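Local coordinates for protein sortase (Actinomyces oris, PDB 2XWG) that binds calcium and, as a class C sortase, probably acts as a cysteine transpeptidase in fimbrial assembly, this chain being its catalytic domain, at residues 102-107 with 113-118; 127-132 with 158-163. One frame throughout, in Å; residues are numbered along the deposited sequence.

Contact 1: 102-107 with 113-118; sequences MARIVI and SLPIYH
Ile-105 and Leu-114 form an antiparallel hydrogen-bonded pair, with Ile-105 N 2.9 Å from Leu-114 O in a nearly straight bond (171°) and the reciprocal bond from Leu-114 N to Ile-105 O almost as straight. Toward the start of the first strand the register slips: Met-102 N donates to Ile-116 O at 2.8 Å, while Ala-103 N reaches the same oxygen only weakly, so that two residues face Ile-116 in a classic beta bulge. The bond from Ile-116 N to Ala-103 O, 2.7 Å, closes that pair. The small Ala-103 leaves the Ile-116 side chain able to lie close over it. With CG1 anti to its own carbonyl carbon (chi1 -64°), Ile-116 brings CD1 to 3.9 Å from Ala-103 CB, and CD1 also meets Ile-105 CB. This is the first hairpin of the sortase beta barrel, and Ala-103, Ile-105, Leu-114 and Ile-116 form its apolar face, where Ile-105 meets Leu-210 and Ile-116 meets Val-129. On the other face Arg-104 folds its guanidinium across Pro-115: Pro-115 N stands 3.4 Å above the guanidinium plane, and NH2 is 3.6 Å from Pro-115 CD. Proline suits this non-hydrogen-bonded site, since its missing N-H costs the hairpin no bond. At the bulged end the Met-102 methyl is modelled over the His-118 ring, too tightly for its detail to be trusted. His-118 NE2 is hydrogen-bonded to Glu-95 O, and its side chain lies about 5 Å from that of the calcium-binding Asp-97. Were His-118 replaced by an alanine, the Glu-95 carbonyl would probably lose this partner and Tyr-92 its edge-to-face ring contact.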
loop_
_atom_site.group_PDB
_atom_site.type_symbol
_atom_site.label_atom_id
_atom_site.label_comp_id
_atom_site.label_asym_id
_atom_site.label_seq_id
_atom_site.Cartn_x
_atom_site.Cartn_y
_atom_site.Cartn_z
ATOM N N MET A 102 0.949 -6.821 8.689
ATOM C CA MET A 102 1.805 -7.156 7.559
ATOM C C MET A 102 3.080 -6.291 7.536
ATOM O O MET A 102 4.192 -6.787 7.305
ATOM C CB MET A 102 1.016 -7.054 6.255
ATOM C CG MET A 102 1.847 -6.730 5.031
ATOM S SD MET A 102 0.904 -6.640 3.487
ATOM C CE MET A 102 -0.401 -7.809 3.754
ATOM N N ALA A 103 2.927 -5.000 7.816
ATOM C CA ALA A 103 4.052 -4.059 7.777
ATOM C C ALA A 103 3.663 -2.757 8.479
ATOM O O ALA A 103 2.526 -2.597 8.942
ATOM C CB ALA A 103 4.467 -3.778 6.343
ATOM N N ARG A 104 4.604 -1.824 8.551
ATOM C CA ARG A 104 4.348 -0.534 9.187
ATOM C C ARG A 104 4.823 0.600 8.312
ATOM O O ARG A 104 5.872 0.479 7.673
ATOM C CB ARG A 104 5.106 -0.432 10.495
ATOM C CG ARG A 104 4.553 -1.276 11.549
ATOM C CD ARG A 104 4.705 -0.574 12.853
ATOM N NE ARG A 104 3.484 -0.757 13.622
ATOM C CZ ARG A 104 2.580 0.190 13.873
ATOM N NH1 ARG A 104 2.750 1.455 13.442
ATOM N NH2 ARG A 104 1.502 -0.138 14.588
ATOM N N ILE A 105 4.103 1.725 8.325
ATOM C CA ILE A 105 4.523 2.878 7.543
ATOM C C ILE A 105 4.606 4.099 8.402
ATOM O O ILE A 105 3.751 4.317 9.246
ATOM C CB ILE A 105 3.545 3.183 6.412
ATOM C CG1 ILE A 105 4.030 4.403 5.615
ATOM C CG2 ILE A 105 2.146 3.428 6.957
ATOM C CD1 ILE A 105 3.333 4.517 4.311
ATOM N N VAL A 106 5.640 4.898 8.191
ATOM C CA VAL A 106 5.804 6.142 8.919
ATOM C C VAL A 106 6.117 7.219 7.900
ATOM O O VAL A 106 7.027 7.061 7.081
ATOM C CB VAL A 106 6.923 6.076 9.988
ATOM C CG1 VAL A 106 8.197 5.647 9.366
ATOM C CG2 VAL A 106 7.118 7.443 10.644
ATOM N N ILE A 107 5.316 8.284 7.913
ATOM C CA ILE A 107 5.478 9.423 7.006
ATOM C C ILE A 107 5.685 10.572 7.949
ATOM O O ILE A 107 4.732 11.212 8.368
ATOM C CB ILE A 107 4.217 9.640 6.207
ATOM C CG1 ILE A 107 3.783 8.320 5.608
ATOM C CG2 ILE A 107 4.447 10.678 5.076
ATOM C CD1 ILE A 107 2.338 8.264 5.273
ATOM N N SER A 113 1.977 7.282 11.489
ATOM C CA SER A 113 2.646 6.065 11.951
ATOM C C SER A 113 1.600 4.981 12.126
ATOM O O SER A 113 0.919 4.952 13.141
ATOM C CB SER A 113 3.311 6.310 13.298
ATOM O OG SER A 113 3.892 5.117 13.756
ATOM N N LEU A 114 1.468 4.096 11.139
ATOM C CA LEU A 114 0.343 3.161 11.075
ATOM C C LEU A 114 0.764 1.735 10.680
ATOM O O LEU A 114 1.735 1.563 9.953
ATOM C CB LEU A 114 -0.685 3.656 10.056
ATOM C CG LEU A 114 -1.417 4.964 10.340
ATOM C CD1 LEU A 114 -2.143 5.453 9.083
ATOM C CD2 LEU A 114 -2.394 4.760 11.488
ATOM N N PRO A 115 0.012 0.716 11.148
ATOM C CA PRO A 115 0.147 -0.679 10.746
ATOM C C PRO A 115 -0.517 -0.899 9.413
ATOM O O PRO A 115 -1.456 -0.170 9.098
ATOM C CB PRO A 115 -0.658 -1.412 11.808
ATOM C CG PRO A 115 -1.707 -0.452 12.184
ATOM C CD PRO A 115 -0.995 0.858 12.211
ATOM N N ILE A 116 -0.043 -1.891 8.657
ATOM C CA ILE A 116 -0.569 -2.243 7.343
ATOM C C ILE A 116 -1.108 -3.668 7.418
ATOM O O ILE A 116 -0.445 -4.555 7.943
ATOM C CB ILE A 116 0.549 -2.209 6.315
ATOM C CG1 ILE A 116 1.079 -0.792 6.178
ATOM C CG2 ILE A 116 0.074 -2.718 4.993
ATOM C CD1 ILE A 116 2.338 -0.683 5.377
ATOM N N TYR A 117 -2.311 -3.884 6.905
ATOM C CA TYR A 117 -2.936 -5.190 6.944
ATOM C C TYR A 117 -3.281 -5.643 5.539
ATOM O O TYR A 117 -3.366 -4.824 4.611
ATOM C CB TYR A 117 -4.229 -5.150 7.760
ATOM C CG TYR A 117 -4.061 -4.733 9.200
ATOM C CD1 TYR A 117 -3.589 -5.622 10.145
ATOM C CD2 TYR A 117 -4.394 -3.447 9.618
ATOM C CE1 TYR A 117 -3.449 -5.252 11.469
ATOM C CE2 TYR A 117 -4.245 -3.065 10.939
ATOM C CZ TYR A 117 -3.774 -3.981 11.863
ATOM O OH TYR A 117 -3.619 -3.611 13.186
ATOM N N HIS A 118 -3.480 -6.951 5.393
ATOM C CA HIS A 118 -3.926 -7.546 4.138
ATOM C C HIS A 118 -5.290 -6.994 3.760
ATOM O O HIS A 118 -6.189 -6.966 4.589
ATOM C CB HIS A 118 -4.093 -9.059 4.307
ATOM C CG HIS A 118 -2.808 -9.818 4.417
ATOM N ND1 HIS A 118 -2.145 -9.991 5.613
ATOM C CD2 HIS A 118 -2.084 -10.484 3.484
ATOM C CE1 HIS A 118 -1.056 -10.707 5.406
ATOM N NE2 HIS A 118 -0.993 -11.013 4.121
#

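Contact 2: 127-132 with 158-163; sequences EGVGHL and TMFDNL
Asp-161 N donates to Thr-158 O at 2.9 Å, closing the type II' turn whose two central residues, Met-159 and Phe-160, reach across to Gly-128 and Val-129. A second backbone bond, Leu-163 N to Phe-160 O, holds the next turn of the chain, and Asp-161 OD1 ties the loop to Gly-153 N. Met-159 takes a positive phi (46°) at the first central position, which glycine adopts more readily; its long side chain then spans to Gly-128. That chain bends at chi2 (-48°) and lays its CE methyl against the backbone just after the helix: CE is 3.7 Å from Gly-128 N, and SD follows at 4.1 Å from Gly-128 CA. Glycine suits the exit from the helix by its backbone freedom; relative to Met-159, a side chain here would point away. Phe-160 meets Val-129 at about a right angle. The far end of its ring does the touching, CZ lying 3.6 Å from Val-129 CG2, with CE1 close to the same methyl and CG1 only brushing CZ. Leu-163 CD1 lies over one face of the ring, toward its rim, and the ring also rests on Leu-210 and Thr-212. Across the segments there is only van der Waals contact, valine against phenylalanine and a methionine methyl against glycine main chain. The side chain of Met-159 comes within about 4 Å of that of His-151, a predicted catalytic residue, and the strand beneath Phe-160 carries the predicted nucleophile Cys-213, placing this loop beside the active site of the sortase barrel.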
loop_
_atom_site.group_PDB
_atom_site.type_symbol
_atom_site.label_atom_id
_atom_site.label_comp_id
_atom_site.label_asym_id
_atom_site.label_seq_id
_atom_site.Cartn_x
_atom_site.Cartn_y
_atom_site.Cartn_z
ATOM N N GLU A 127 -9.188 -0.186 10.739
ATOM C CA GLU A 127 -8.145 -0.639 11.650
ATOM C C GLU A 127 -6.738 -0.101 11.334
ATOM O O GLU A 127 -5.888 -0.036 12.227
ATOM C CB GLU A 127 -8.118 -2.176 11.728
ATOM C CG GLU A 127 -9.246 -2.789 12.566
ATOM C CD GLU A 127 -9.436 -2.055 13.903
ATOM O OE1 GLU A 127 -8.512 -2.125 14.764
ATOM O OE2 GLU A 127 -10.502 -1.393 14.081
ATOM N N GLY A 128 -6.482 0.262 10.077
ATOM C CA GLY A 128 -5.211 0.865 9.702
ATOM C C GLY A 128 -5.061 1.068 8.207
ATOM O O GLY A 128 -6.025 1.287 7.502
ATOM N N VAL A 129 -3.840 0.996 7.711
ATOM C CA VAL A 129 -3.623 1.076 6.283
ATOM C C VAL A 129 -3.863 -0.304 5.666
ATOM O O VAL A 129 -3.353 -1.318 6.162
ATOM C CB VAL A 129 -2.186 1.550 5.986
ATOM C CG1 VAL A 129 -1.911 1.458 4.511
ATOM C CG2 VAL A 129 -1.986 2.985 6.479
ATOM N N GLY A 130 -4.658 -0.361 4.598
ATOM C CA GLY A 130 -4.941 -1.627 3.946
ATOM C C GLY A 130 -4.088 -1.782 2.708
ATOM O O GLY A 130 -3.884 -0.835 1.960
ATOM N N HIS A 131 -3.581 -2.980 2.482
ATOM C CA HIS A 131 -2.777 -3.240 1.304
ATOM C C HIS A 131 -3.611 -3.802 0.167
ATOM O O HIS A 131 -4.412 -4.725 0.363
ATOM C CB HIS A 131 -1.695 -4.234 1.625
ATOM C CG HIS A 131 -0.982 -4.722 0.412
ATOM N ND1 HIS A 131 -1.253 -5.942 -0.166
ATOM C CD2 HIS A 131 -0.032 -4.137 -0.351
ATOM C CE1 HIS A 131 -0.480 -6.100 -1.228
ATOM N NE2 HIS A 131 0.267 -5.018 -1.361
ATOM N N LEU A 132 -3.405 -3.261 -1.033
ATOM C CA LEU A 132 -4.296 -3.551 -2.150
ATOM C C LEU A 132 -4.012 -4.891 -2.822
ATOM O O LEU A 132 -3.067 -5.009 -3.608
ATOM C CB LEU A 132 -4.254 -2.424 -3.173
ATOM C CG LEU A 132 -5.359 -2.489 -4.213
ATOM C CD1 LEU A 132 -6.691 -2.649 -3.519
ATOM C CD2 LEU A 132 -5.363 -1.247 -5.051
ATOM N N THR A 158 -7.567 9.542 12.078
ATOM C CA THR A 158 -6.999 10.408 11.056
ATOM C C THR A 158 -6.564 9.649 9.797
ATOM O O THR A 158 -6.708 10.157 8.673
ATOM C CB THR A 158 -5.789 11.173 11.609
ATOM O OG1 THR A 158 -6.159 11.879 12.795
ATOM C CG2 THR A 158 -5.291 12.162 10.607
ATOM N N MET A 159 -6.023 8.444 9.980
ATOM C CA MET A 159 -5.539 7.636 8.863
ATOM C C MET A 159 -4.707 8.471 7.912
ATOM O O MET A 159 -3.676 9.003 8.325
ATOM C CB MET A 159 -6.672 6.931 8.133
ATOM C CG MET A 159 -7.431 5.953 9.009
ATOM S SD MET A 159 -6.309 4.856 9.929
ATOM C CE MET A 159 -7.476 3.756 10.703
ATOM N N PHE A 160 -5.148 8.594 6.658
ATOM C CA PHE A 160 -4.381 9.297 5.597
ATOM C C PHE A 160 -4.951 10.693 5.266
ATOM O O PHE A 160 -4.768 11.217 4.141
ATOM C CB PHE A 160 -4.379 8.474 4.300
ATOM C CG PHE A 160 -3.275 7.433 4.214
ATOM C CD1 PHE A 160 -2.343 7.295 5.221
ATOM C CD2 PHE A 160 -3.185 6.597 3.113
ATOM C CE1 PHE A 160 -1.327 6.373 5.128
ATOM C CE2 PHE A 160 -2.173 5.663 3.014
ATOM C CZ PHE A 160 -1.244 5.552 4.025
ATOM N N ASP A 161 -5.644 11.290 6.234
ATOM C CA ASP A 161 -6.277 12.587 6.015
ATOM C C ASP A 161 -5.290 13.562 5.387
ATOM O O ASP A 161 -5.606 14.296 4.425
ATOM C CB ASP A 161 -6.776 13.177 7.332
ATOM C CG ASP A 161 -8.125 12.654 7.735
ATOM O OD1 ASP A 161 -8.746 11.936 6.929
ATOM O OD2 ASP A 161 -8.575 12.973 8.860
ATOM N N ASN A 162 -4.086 13.575 5.922
ATOM C CA ASN A 162 -3.145 14.607 5.541
ATOM C C ASN A 162 -2.195 14.198 4.435
ATOM O O ASN A 162 -1.117 14.774 4.280
ATOM C CB ASN A 162 -2.408 15.091 6.771
ATOM C CG ASN A 162 -3.366 15.540 7.840
ATOM O OD1 ASN A 162 -4.336 16.272 7.561
ATOM N ND2 ASN A 162 -3.146 15.067 9.064
ATOM N N LEU A 163 -2.591 13.200 3.657
ATOM C CA LEU A 163 -1.792 12.840 2.500
ATOM C C LEU A 163 -1.635 14.057 1.590
ATOM O O LEU A 163 -0.590 14.225 0.964
ATOM C CB LEU A 163 -2.440 11.668 1.749
ATOM C CG LEU A 163 -1.461 10.623 1.205
ATOM C CD1 LEU A 163 -0.612 10.120 2.344
ATOM C CD2 LEU A 163 -2.191 9.476 0.543
#

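Contact 1 is held by backbone hydrogen bonds between neighbouring strands, with one face turned into the barrel and the other, carrying Arg-104 and Ser-113, toward solvent. Contact 2 is smaller and more deeply buried, joining a strand and a loop through apolar side chains and van der Waals contact with the glycine backbone. They meet where the strands 112-118 and 129-131 run side by side: Tyr-117 N and O pair with Val-129 O and His-131 N, and Leu-114 CD1 packs 3.6 Å from Val-129 CG2. Val-129 thus lies between the hairpin and the loop of Phe-160. At their ends the two diverge, contact 1 toward a calcium site, contact 2 toward the predicted catalytic residues.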